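Local atomic coordinates of Lmaj004144AAA protein (Leishmania major, PDB entry 1Y63), a protein that probably catalyses reversible phosphate transfer between ATP and AMP as an adenylate kinase of the AK6 subfamily, with ATPase activity and a likely part in 18S rRNA maturation. Residues E28-E33 against E169-R174; G22-A27 against F37-V42; K9-L14 against E173-L178. All coordinates share one frame; numbering follows the deposited sequence.

Interaction 1 of 3, residues E28-E33 against E169-R174. With MN (manganese (II) ion), chain C.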
loop_
_atom_site.group_PDB
_atom_site.type_symbol
_atom_site.label_atom_id
_atom_site.label_comp_id
_atom_site.label_asym_id
_atom_site.label_seq_id
_atom_site.Cartn_x
_atom_site.Cartn_y
_atom_site.Cartn_z
ATOM N N GLU A 28 0.980 2.606 9.656
ATOM C CA GLU A 28 0.986 3.363 10.896
ATOM C C GLU A 28 2.059 2.873 11.852
ATOM O O GLU A 28 2.674 3.671 12.563
ATOM C CB GLU A 28 -0.395 3.394 11.540
ATOM C CG GLU A 28 -1.424 4.124 10.667
ATOM C CD GLU A 28 -1.312 5.649 10.699
ATOM O OE1 GLU A 28 -0.325 6.217 11.219
ATOM O OE2 GLU A 28 -2.242 6.299 10.183
ATOM N N MET A 29 2.320 1.574 11.873
ATOM C CA MET A 29 3.469 1.070 12.632
ATOM C C MET A 29 4.794 1.640 12.159
ATOM O O MET A 29 5.628 2.047 12.965
ATOM C CB MET A 29 3.511 -0.446 12.605
ATOM C CG MET A 29 4.620 -0.999 13.455
ATOM S SD MET A 29 4.836 -2.793 13.534
ATOM C CE MET A 29 3.736 -3.220 14.872
ATOM N N ILE A 30 4.977 1.699 10.851
ATOM C CA ILE A 30 6.165 2.310 10.283
ATOM C C ILE A 30 6.267 3.787 10.675
ATOM O O ILE A 30 7.321 4.265 11.110
ATOM C CB ILE A 30 6.172 2.111 8.747
ATOM C CG1 ILE A 30 6.415 0.635 8.403
ATOM C CG2 ILE A 30 7.189 3.015 8.067
ATOM C CD1 ILE A 30 6.053 0.265 6.987
ATOM N N ALA A 31 5.174 4.528 10.523
ATOM C CA ALA A 31 5.188 5.941 10.844
ATOM C C ALA A 31 5.475 6.171 12.323
ATOM O O ALA A 31 6.119 7.186 12.686
ATOM C CB ALA A 31 3.887 6.581 10.457
ATOM N N ALA A 32 5.018 5.256 13.172
ATOM C CA ALA A 32 5.271 5.342 14.625
ATOM C C ALA A 32 6.665 4.938 15.067
ATOM O O ALA A 32 7.204 5.505 16.029
ATOM C CB ALA A 32 4.254 4.508 15.389
ATOM N N GLU A 33 7.223 3.926 14.421
ATOM C CA GLU A 33 8.445 3.260 14.866
ATOM C C GLU A 33 9.691 3.657 14.134
ATOM O O GLU A 33 10.757 3.663 14.727
ATOM C CB GLU A 33 8.333 1.762 14.671
ATOM C CG GLU A 33 7.426 1.077 15.603
ATOM C CD GLU A 33 7.765 -0.405 15.709
ATOM O OE1 GLU A 33 8.157 -1.008 14.686
ATOM O OE2 GLU A 33 7.641 -0.956 16.814
ATOM N N GLU A 169 10.667 -4.861 10.928
ATOM C CA GLU A 169 12.081 -4.990 11.215
ATOM C C GLU A 169 12.870 -5.221 9.913
ATOM O O GLU A 169 13.916 -4.607 9.686
ATOM C CB GLU A 169 12.321 -6.133 12.206
ATOM C CG GLU A 169 11.748 -5.943 13.595
ATOM C CD GLU A 169 12.635 -6.533 14.688
ATOM O OE1 GLU A 169 13.207 -7.625 14.481
ATOM O OE2 GLU A 169 12.754 -5.905 15.761
ATOM N N GLU A 170 12.354 -6.082 9.046
ATOM C CA GLU A 170 12.982 -6.298 7.741
ATOM C C GLU A 170 12.994 -4.994 6.943
ATOM O O GLU A 170 13.979 -4.659 6.300
ATOM C CB GLU A 170 12.277 -7.418 6.959
ATOM C CG GLU A 170 12.891 -7.706 5.590
ATOM C CD GLU A 170 14.179 -8.504 5.662
ATOM O OE1 GLU A 170 14.421 -9.144 6.701
ATOM O OE2 GLU A 170 14.934 -8.501 4.668
ATOM N N ILE A 171 11.897 -4.247 6.966
ATOM C CA ILE A 171 11.839 -2.951 6.280
ATOM C C ILE A 171 12.891 -1.991 6.844
ATOM O O ILE A 171 13.613 -1.338 6.090
ATOM C CB ILE A 171 10.411 -2.350 6.385
ATOM C CG1 ILE A 171 9.442 -3.180 5.540
ATOM C CG2 ILE A 171 10.392 -0.900 5.942
ATOM C CD1 ILE A 171 7.964 -2.866 5.758
ATOM N N ARG A 172 12.973 -1.912 8.171
ATOM C CA ARG A 172 13.952 -1.062 8.839
ATOM C C ARG A 172 15.365 -1.388 8.368
ATOM O O ARG A 172 16.162 -0.492 8.078
ATOM C CB ARG A 172 13.858 -1.222 10.370
ATOM C CG ARG A 172 14.741 -0.247 11.136
ATOM C CD ARG A 172 14.935 -0.637 12.591
ATOM N NE ARG A 172 13.705 -0.663 13.390
ATOM C CZ ARG A 172 13.157 0.382 14.016
ATOM N NH1 ARG A 172 13.679 1.603 13.929
ATOM N NH2 ARG A 172 12.046 0.206 14.726
ATOM N N GLU A 173 15.682 -2.676 8.285
ATOM C CA GLU A 173 17.009 -3.098 7.847
ATOM C C GLU A 173 17.295 -2.675 6.417
ATOM O O GLU A 173 18.385 -2.165 6.111
ATOM C CB GLU A 173 17.157 -4.607 7.971
ATOM C CG GLU A 173 17.209 -5.128 9.386
ATOM C CD GLU A 173 17.013 -6.650 9.460
ATOM O OE1 GLU A 173 16.904 -7.316 8.407
ATOM O OE2 GLU A 173 16.969 -7.182 10.579
ATOM N N ARG A 174 16.307 -2.880 5.544
ATOM C CA ARG A 174 16.415 -2.498 4.153
ATOM C C ARG A 174 16.507 -0.991 3.983
ATOM O O ARG A 174 17.273 -0.517 3.147
ATOM C CB ARG A 174 15.264 -3.070 3.343
ATOM C CG ARG A 174 15.294 -4.575 3.254
ATOM C CD ARG A 174 14.226 -5.119 2.325
ATOM N NE ARG A 174 14.411 -6.553 2.085
ATOM C CZ ARG A 174 14.152 -7.184 0.937
ATOM N NH1 ARG A 174 13.693 -6.528 -0.116
ATOM N NH2 ARG A 174 14.357 -8.499 0.846
HETATM MN MN MN C . -1.982 8.098 8.988
HETATM O O HOH W 1 -0.299 8.559 10.034
HETATM O O HOH W 2 -3.964 8.014 8.054
HETATM O O HOH W 3 -2.898 9.564 10.390
HETATM O O HOH W 4 -1.643 9.855 7.577
#
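I30 and I171 meet end to end, the CD1 methyl of I30 lying 3.9 Å from the CD1 methyl of I171, and this is the packed half of the contact between helix 23-33 and helix 161-178. Both isoleucines carry CG1 beside the backbone N and opposite the carbonyl carbon (chi1 -70° for I30 and -69° for I171), with CD1 extended beyond it, so each reaches the other with its longer branch. The two side chains cross at about a right angle and touch at their methyl ends. Both are buried: I30 also packs on V168 of helix 161-178 and on I15 of strand 12-16, while I171 rests on I13, M103, V105 and L34.

The other half is loose and lies among exposed residues. The R172 chain bends at chi3 and brings its guanidinium to the last turn of helix 23-33, where NH1 of R172 stays 3.7 Å from the carbonyl O of E33. That oxygen sits at the guanidinium edge, near its plane, but too far for a hydrogen bond. The E33 carboxylate comes no closer: its OE1 is 4.1 Å from NH2 of R172, with the two planar groups turned 48° apart, too far for a salt bridge, though the opposite charges may still attract weakly.

At the beginning of segment 28-33, E28 turns to a manganese ion, which OE2 of E28 binds at 2.2 Å; water 1, on the same metal, donates a hydrogen bond to OE1. H39 supplies the other protein ligand. Since I30 and I171 both reach strand 12-16, the two helices pack side by side on one face of the parallel sheet, in the alpha/beta core of a P-loop kinase.

Interaction 2 of 3, residues G22-A27 against F37-V42; sequences GKTSMA and FQHLEV. With MN (manganese (II) ion), chain C; MN (manganese (II) ion), chain B; ADP (adenosine-5'-diphosphate), chain Q.
Oxygen O2B of the ADP beta-phosphate is gripped by three nitrogens of segment 22-27: the backbone N of G22, the backbone N of K23 and the side-chain NZ of K23, which lies 2.8 Å from O2B. K23 bends at chi3 and chi4, so that its chain lies along O2B and NZ turns back to it; NZ also bonds to the carbonyl O of G17. The next amides continue the grip. T24 N binds O3B of ADP. S25 binds O1A of ADP twice, through its backbone N and through its hydroxyl, with OG of S25 2.7 Å from O1A. This is the end of the P-loop (Walker A), running into the first turn of helix 23-33, whose N-H groups face the phosphates.

T24 divides its two branches between metal and protein. Its chi1 of -60° sets OG1 beside the backbone N, where OG1 binds a manganese ion at 2.1 Å together with O3B and four waters, and sends CG2 to strand 37-41. There CG2 of T24 lies 3.8 Å from OE1 of E41. A27 adds its methyl, CB being 3.5 Å from CD2 of H39 in an oblique approach to the ring.

H39 is held at both nitrogens: ND1 binds a second manganese at 2.3 Å, alongside E28, and NE2 is hydrogen-bonded to D89, whose OD2 also bonds to OG1 of T24. E41 binds neither metal directly. Its OE2 accepts from water 5 on the nucleotide-bound ion, and its OE1 accepts from water 2 on the other, a bond of 2.6 Å. The helix and strand therefore meet through methyl contacts, and their polar links are indirect, through D89 and metal-bound water; E41 is a second-shell residue that probably orients one water on each ion.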
loop_
_atom_site.group_PDB
_atom_site.type_symbol
_atom_site.label_atom_id
_atom_site.label_comp_id
_atom_site.label_asym_id
_atom_site.label_seq_id
_atom_site.Cartn_x
_atom_site.Cartn_y
_atom_site.Cartn_z
ATOM N N GLY A 22 -3.883 -5.567 5.953
ATOM C CA GLY A 22 -3.164 -4.861 7.015
ATOM C C GLY A 22 -2.338 -3.678 6.615
ATOM O O GLY A 22 -1.429 -3.298 7.360
ATOM N N LYS A 23 -2.625 -3.093 5.450
ATOM C CA LYS A 23 -1.781 -2.001 4.900
ATOM C C LYS A 23 -1.710 -0.793 5.801
ATOM O O LYS A 23 -0.631 -0.302 6.132
ATOM C CB LYS A 23 -2.270 -1.586 3.514
ATOM C CG LYS A 23 -2.326 -2.670 2.472
ATOM C CD LYS A 23 -2.886 -2.138 1.175
ATOM C CE LYS A 23 -4.319 -1.702 1.262
ATOM N NZ LYS A 23 -5.223 -2.867 1.562
ATOM N N THR A 24 -2.876 -0.305 6.216
ATOM C CA THR A 24 -2.932 0.893 7.037
ATOM C C THR A 24 -2.303 0.648 8.395
ATOM O O THR A 24 -1.532 1.504 8.903
ATOM C CB THR A 24 -4.387 1.395 7.147
ATOM O OG1 THR A 24 -4.878 1.699 5.834
ATOM C CG2 THR A 24 -4.446 2.657 8.045
ATOM N N SER A 25 -2.578 -0.516 8.971
ATOM C CA SER A 25 -1.981 -0.893 10.250
ATOM C C SER A 25 -0.453 -0.924 10.171
ATOM O O SER A 25 0.240 -0.429 11.058
ATOM C CB SER A 25 -2.523 -2.220 10.738
ATOM O OG SER A 25 -3.924 -2.129 10.937
ATOM N N MET A 26 0.060 -1.547 9.117
ATOM C CA MET A 26 1.518 -1.617 8.938
ATOM C C MET A 26 2.114 -0.254 8.663
ATOM O O MET A 26 3.145 0.097 9.220
ATOM C CB MET A 26 1.922 -2.588 7.851
ATOM C CG MET A 26 3.432 -2.751 7.771
ATOM S SD MET A 26 3.936 -3.988 6.567
ATOM C CE MET A 26 3.456 -5.473 7.444
ATOM N N ALA A 27 1.453 0.549 7.834
ATOM C CA ALA A 27 1.969 1.881 7.531
ATOM C C ALA A 27 1.999 2.749 8.804
ATOM O O ALA A 27 2.926 3.556 8.993
ATOM C CB ALA A 27 1.139 2.537 6.470
ATOM N N PHE A 37 9.115 9.038 8.891
ATOM C CA PHE A 37 8.133 8.603 7.894
ATOM C C PHE A 37 6.771 9.253 8.087
ATOM O O PHE A 37 6.230 9.267 9.208
ATOM C CB PHE A 37 7.969 7.082 7.910
ATOM C CG PHE A 37 8.987 6.364 7.111
ATOM C CD1 PHE A 37 10.215 6.045 7.673
ATOM C CD2 PHE A 37 8.753 6.030 5.775
ATOM C CE1 PHE A 37 11.170 5.394 6.934
ATOM C CE2 PHE A 37 9.705 5.384 5.038
ATOM C CZ PHE A 37 10.924 5.074 5.610
ATOM N N GLN A 38 6.234 9.772 6.988
ATOM C CA GLN A 38 4.884 10.317 6.889
ATOM C C GLN A 38 4.046 9.314 6.112
ATOM O O GLN A 38 4.446 8.883 5.022
ATOM C CB GLN A 38 4.882 11.646 6.109
ATOM C CG GLN A 38 3.477 12.208 5.788
ATOM C CD GLN A 38 3.496 13.337 4.733
ATOM O OE1 GLN A 38 4.547 13.865 4.399
ATOM N NE2 GLN A 38 2.326 13.675 4.193
ATOM N N HIS A 39 2.875 9.003 6.653
ATOM C CA HIS A 39 1.930 8.076 6.065
ATOM C C HIS A 39 0.970 8.810 5.151
ATOM O O HIS A 39 0.357 9.807 5.549
ATOM C CB HIS A 39 1.140 7.398 7.189
ATOM C CG HIS A 39 -0.041 6.587 6.746
ATOM N ND1 HIS A 39 -1.236 6.578 7.443
ATOM C CD2 HIS A 39 -0.187 5.686 5.746
ATOM C CE1 HIS A 39 -2.072 5.729 6.872
ATOM N NE2 HIS A 39 -1.466 5.180 5.838
ATOM N N LEU A 40 0.853 8.325 3.928
ATOM C CA LEU A 40 -0.145 8.836 2.962
ATOM C C LEU A 40 -1.145 7.714 2.742
ATOM O O LEU A 40 -0.807 6.666 2.179
ATOM C CB LEU A 40 0.465 9.195 1.616
ATOM C CG LEU A 40 1.380 10.391 1.441
ATOM C CD1 LEU A 40 2.779 10.136 1.969
ATOM C CD2 LEU A 40 1.437 10.704 -0.046
ATOM N N GLU A 41 -2.350 7.890 3.265
ATOM C CA GLU A 41 -3.425 6.924 3.102
ATOM C C GLU A 41 -4.168 7.298 1.825
ATOM O O GLU A 41 -5.051 8.128 1.831
ATOM C CB GLU A 41 -4.336 6.928 4.362
ATOM C CG GLU A 41 -5.328 5.783 4.471
ATOM C CD GLU A 41 -5.930 5.584 5.876
ATOM O OE1 GLU A 41 -5.422 6.129 6.897
ATOM O OE2 GLU A 41 -6.958 4.897 5.960
ATOM N N VAL A 42 -3.795 6.669 0.716
ATOM C CA VAL A 42 -4.283 7.105 -0.590
ATOM C C VAL A 42 -5.800 7.004 -0.745
ATOM O O VAL A 42 -6.421 7.860 -1.401
ATOM C CB VAL A 42 -3.528 6.325 -1.694
ATOM C CG1 VAL A 42 -4.061 6.671 -3.075
ATOM C CG2 VAL A 42 -2.059 6.634 -1.581
HETATM MN MN MN C . -1.982 8.098 8.988
HETATM MN MN MN B . -6.531 0.746 4.885
HETATM P PB ADP Q . -6.136 -2.553 5.087
HETATM O O1B ADP Q . -7.545 -2.650 4.537
HETATM O O2B ADP Q . -5.189 -3.402 4.265
HETATM O O3B ADP Q . -5.649 -1.125 5.316
HETATM P PA ADP Q . -6.106 -2.656 7.991
HETATM O O1A ADP Q . -4.729 -2.145 8.359
HETATM O O2A ADP Q . -7.247 -1.645 8.084
HETATM O O3A ADP Q . -6.113 -3.311 6.542
HETATM O "O5'" ADP Q . -6.464 -3.937 8.886
HETATM C "C5'" ADP Q . -7.813 -4.154 9.274
HETATM C "C4'" ADP Q . -7.752 -4.776 10.648
HETATM O "O4'" ADP Q . -7.004 -5.988 10.588
HETATM C "C3'" ADP Q . -7.029 -3.928 11.680
HETATM O "O3'" ADP Q . -7.846 -2.910 12.249
HETATM C "C2'" ADP Q . -6.617 -4.971 12.682
HETATM O "O2'" ADP Q . -7.735 -5.384 13.460
HETATM C "C1'" ADP Q . -6.279 -6.147 11.805
HETATM N N9 ADP Q . -4.866 -6.332 11.432
HETATM C C8 ADP Q . -4.126 -5.713 10.454
HETATM N N7 ADP Q . -2.879 -6.230 10.389
HETATM C C5 ADP Q . -2.825 -7.226 11.339
HETATM C C6 ADP Q . -1.795 -8.157 11.770
HETATM N N6 ADP Q . -0.586 -8.164 11.175
HETATM N N1 ADP Q . -2.131 -9.009 12.762
HETATM C C2 ADP Q . -3.367 -8.990 13.329
HETATM N N3 ADP Q . -4.384 -8.172 13.001
HETATM C C4 ADP Q . -4.134 -7.273 12.008
HETATM O O HOH W 5 -7.530 2.680 4.496
HETATM O O HOH W 2 -3.964 8.014 8.054
HETATM O O HOH W 6 -5.437 0.979 3.057
HETATM O O HOH W 7 -8.227 -0.268 3.825
HETATM O O HOH W 8 -7.616 0.687 6.804
#

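Interaction 3 of 3, residues K9-L14 against E173-L178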
loop_
_atom_site.group_PDB
_atom_site.type_symbol
_atom_site.label_atom_id
_atom_site.label_comp_id
_atom_site.label_asym_id
_atom_site.label_seq_id
_atom_site.Cartn_x
_atom_site.Cartn_y
_atom_site.Cartn_z
ATOM N N LYS A 9 13.739 13.039 -2.682
ATOM C CA LYS A 9 14.767 13.489 -1.734
ATOM C C LYS A 9 14.844 12.588 -0.513
ATOM O O LYS A 9 15.790 12.675 0.243
ATOM C CB LYS A 9 14.467 14.908 -1.265
ATOM C CG LYS A 9 14.485 15.946 -2.355
ATOM C CD LYS A 9 14.229 17.336 -1.797
ATOM C CE LYS A 9 13.883 18.323 -2.901
ATOM N NZ LYS A 9 12.566 18.020 -3.534
ATOM N N GLY A 10 13.834 11.747 -0.293
ATOM C CA GLY A 10 13.851 10.818 0.829
ATOM C C GLY A 10 13.655 9.377 0.408
ATOM O O GLY A 10 13.782 9.051 -0.782
ATOM N N ILE A 11 13.353 8.526 1.388
ATOM C CA ILE A 11 13.057 7.112 1.142
ATOM C C ILE A 11 11.549 6.928 1.122
ATOM O O ILE A 11 10.854 7.324 2.044
ATOM C CB ILE A 11 13.680 6.198 2.210
ATOM C CG1 ILE A 11 15.205 6.406 2.258
ATOM C CG2 ILE A 11 13.325 4.738 1.939
ATOM C CD1 ILE A 11 15.919 5.911 1.034
ATOM N N ASN A 12 11.048 6.338 0.039
ATOM C CA ASN A 12 9.603 6.129 -0.147
ATOM C C ASN A 12 9.295 4.649 -0.241
ATOM O O ASN A 12 9.923 3.937 -1.003
ATOM C CB ASN A 12 9.110 6.804 -1.413
ATOM C CG ASN A 12 9.190 8.311 -1.349
ATOM O OD1 ASN A 12 9.119 8.900 -0.277
ATOM N ND2 ASN A 12 9.332 8.944 -2.512
ATOM N N ILE A 13 8.311 4.223 0.538
ATOM C CA ILE A 13 7.832 2.837 0.563
ATOM C C ILE A 13 6.366 2.794 0.183
ATOM O O ILE A 13 5.587 3.664 0.598
ATOM C CB ILE A 13 7.981 2.252 1.987
ATOM C CG1 ILE A 13 9.440 2.341 2.454
ATOM C CG2 ILE A 13 7.426 0.812 2.056
ATOM C CD1 ILE A 13 9.573 1.973 3.910
ATOM N N LEU A 14 5.982 1.789 -0.609
ATOM C CA LEU A 14 4.589 1.507 -0.893
ATOM C C LEU A 14 4.209 0.223 -0.199
ATOM O O LEU A 14 4.914 -0.761 -0.302
ATOM C CB LEU A 14 4.362 1.353 -2.393
ATOM C CG LEU A 14 2.948 0.945 -2.854
ATOM C CD1 LEU A 14 1.923 1.981 -2.425
ATOM C CD2 LEU A 14 2.960 0.753 -4.365
ATOM N N GLU A 173 15.682 -2.676 8.285
ATOM C CA GLU A 173 17.009 -3.098 7.847
ATOM C C GLU A 173 17.295 -2.675 6.417
ATOM O O GLU A 173 18.385 -2.165 6.111
ATOM C CB GLU A 173 17.157 -4.607 7.971
ATOM C CG GLU A 173 17.209 -5.128 9.386
ATOM C CD GLU A 173 17.013 -6.650 9.460
ATOM O OE1 GLU A 173 16.904 -7.316 8.407
ATOM O OE2 GLU A 173 16.969 -7.182 10.579
ATOM N N ARG A 174 16.307 -2.880 5.544
ATOM C CA ARG A 174 16.415 -2.498 4.153
ATOM C C ARG A 174 16.507 -0.991 3.983
ATOM O O ARG A 174 17.273 -0.517 3.147
ATOM C CB ARG A 174 15.264 -3.070 3.343
ATOM C CG ARG A 174 15.294 -4.575 3.254
ATOM C CD ARG A 174 14.226 -5.119 2.325
ATOM N NE ARG A 174 14.411 -6.553 2.085
ATOM C CZ ARG A 174 14.152 -7.184 0.937
ATOM N NH1 ARG A 174 13.693 -6.528 -0.116
ATOM N NH2 ARG A 174 14.357 -8.499 0.846
ATOM N N VAL A 175 15.776 -0.242 4.806
ATOM C CA VAL A 175 15.801 1.213 4.741
ATOM C C VAL A 175 17.192 1.747 5.126
ATOM O O VAL A 175 17.707 2.671 4.503
ATOM C CB VAL A 175 14.703 1.850 5.645
ATOM C CG1 VAL A 175 14.944 3.333 5.852
ATOM C CG2 VAL A 175 13.361 1.664 5.047
ATOM N N GLU A 176 17.783 1.161 6.155
ATOM C CA GLU A 176 19.070 1.628 6.650
ATOM C C GLU A 176 20.097 1.489 5.547
ATOM O O GLU A 176 20.932 2.383 5.362
ATOM C CB GLU A 176 19.484 0.846 7.889
ATOM C CG GLU A 176 20.843 1.245 8.447
ATOM C CD GLU A 176 21.013 2.748 8.582
ATOM O OE1 GLU A 176 20.093 3.412 9.106
ATOM O OE2 GLU A 176 22.069 3.263 8.163
ATOM N N VAL A 177 20.011 0.394 4.795
ATOM C CA VAL A 177 20.881 0.165 3.654
ATOM C C VAL A 177 20.705 1.267 2.622
ATOM O O VAL A 177 21.683 1.888 2.185
ATOM C CB VAL A 177 20.605 -1.194 2.998
ATOM C CG1 VAL A 177 21.333 -1.305 1.672
ATOM C CG2 VAL A 177 21.013 -2.345 3.944
ATOM N N LEU A 178 19.456 1.511 2.235
ATOM C CA LEU A 178 19.148 2.619 1.335
ATOM C C LEU A 178 19.633 3.962 1.889
ATOM O O LEU A 178 20.139 4.782 1.133
ATOM C CB LEU A 178 17.639 2.670 1.038
ATOM C CG LEU A 178 17.020 1.458 0.339
ATOM C CD1 LEU A 178 15.483 1.496 0.381
ATOM C CD2 LEU A 178 17.514 1.373 -1.104
#
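I11 and L178 pack obliquely across one another where strand 12-16 of the parallel P-loop NTPase sheet begins and helix 161-178, the last of the chain, draws to its end. The closest approach is between CD1 of I11 and CB of L178, at 3.7 Å. In I11 a bend at chi2, -69°, folds CD1 back instead of letting the longer branch run out straight, and the methyl comes to rest against the base of the leucine. The other branch of I11 adds a looser contact, its CG2 being 4.2 Å from CD1 of L178. CB of both residues points at the opposite segment.

One helical turn earlier, V175 takes its place opposite the strand, its CA 7.4 Å from the CA of I11. V175 meets I13 at about a right angle. The I13 chain differs from that of I11 in being extended at chi2, 171°, which carries CD1 to the valine.

No hydrogen bond or charge pair joins the two segments; the interface consists of aliphatic carbon alone. The strand side is fixed by its neighbours in the sheet: I11 and I13 make backbone hydrogen bonds with strand 85-89, and N12, between them, uses its amide side chain to bond H86, W100 and M80. On the helix, V175 also touches M103 of strand 103-108, and L178 touches H102 just before it. The inner end of the contact is a single pair of methyls, CG2 of V175 standing 4.0 Å from CD1 of I13.

Overall arrangement
Helix 23-33 joins interactions 1 and 2, and helix 161-178 joins interactions 1 and 3. The manganese bound by both E28 and H39 links the first two most directly: OE2 of E28 is 2.9 Å from ND1 of H39, and the contact centres are about 11 Å apart. Apolar side chains make the other links. CG2 of I171 lies 3.6 Å from CD1 of I13, and CE2 of F37 also comes within 3.6 Å of that methyl, so I13 of interaction 3 touches a residue of each of the other two. Only interaction 2 touches ADP; the side chains of I30 and I13 are about 11 Å and 13 Å from the nucleotide.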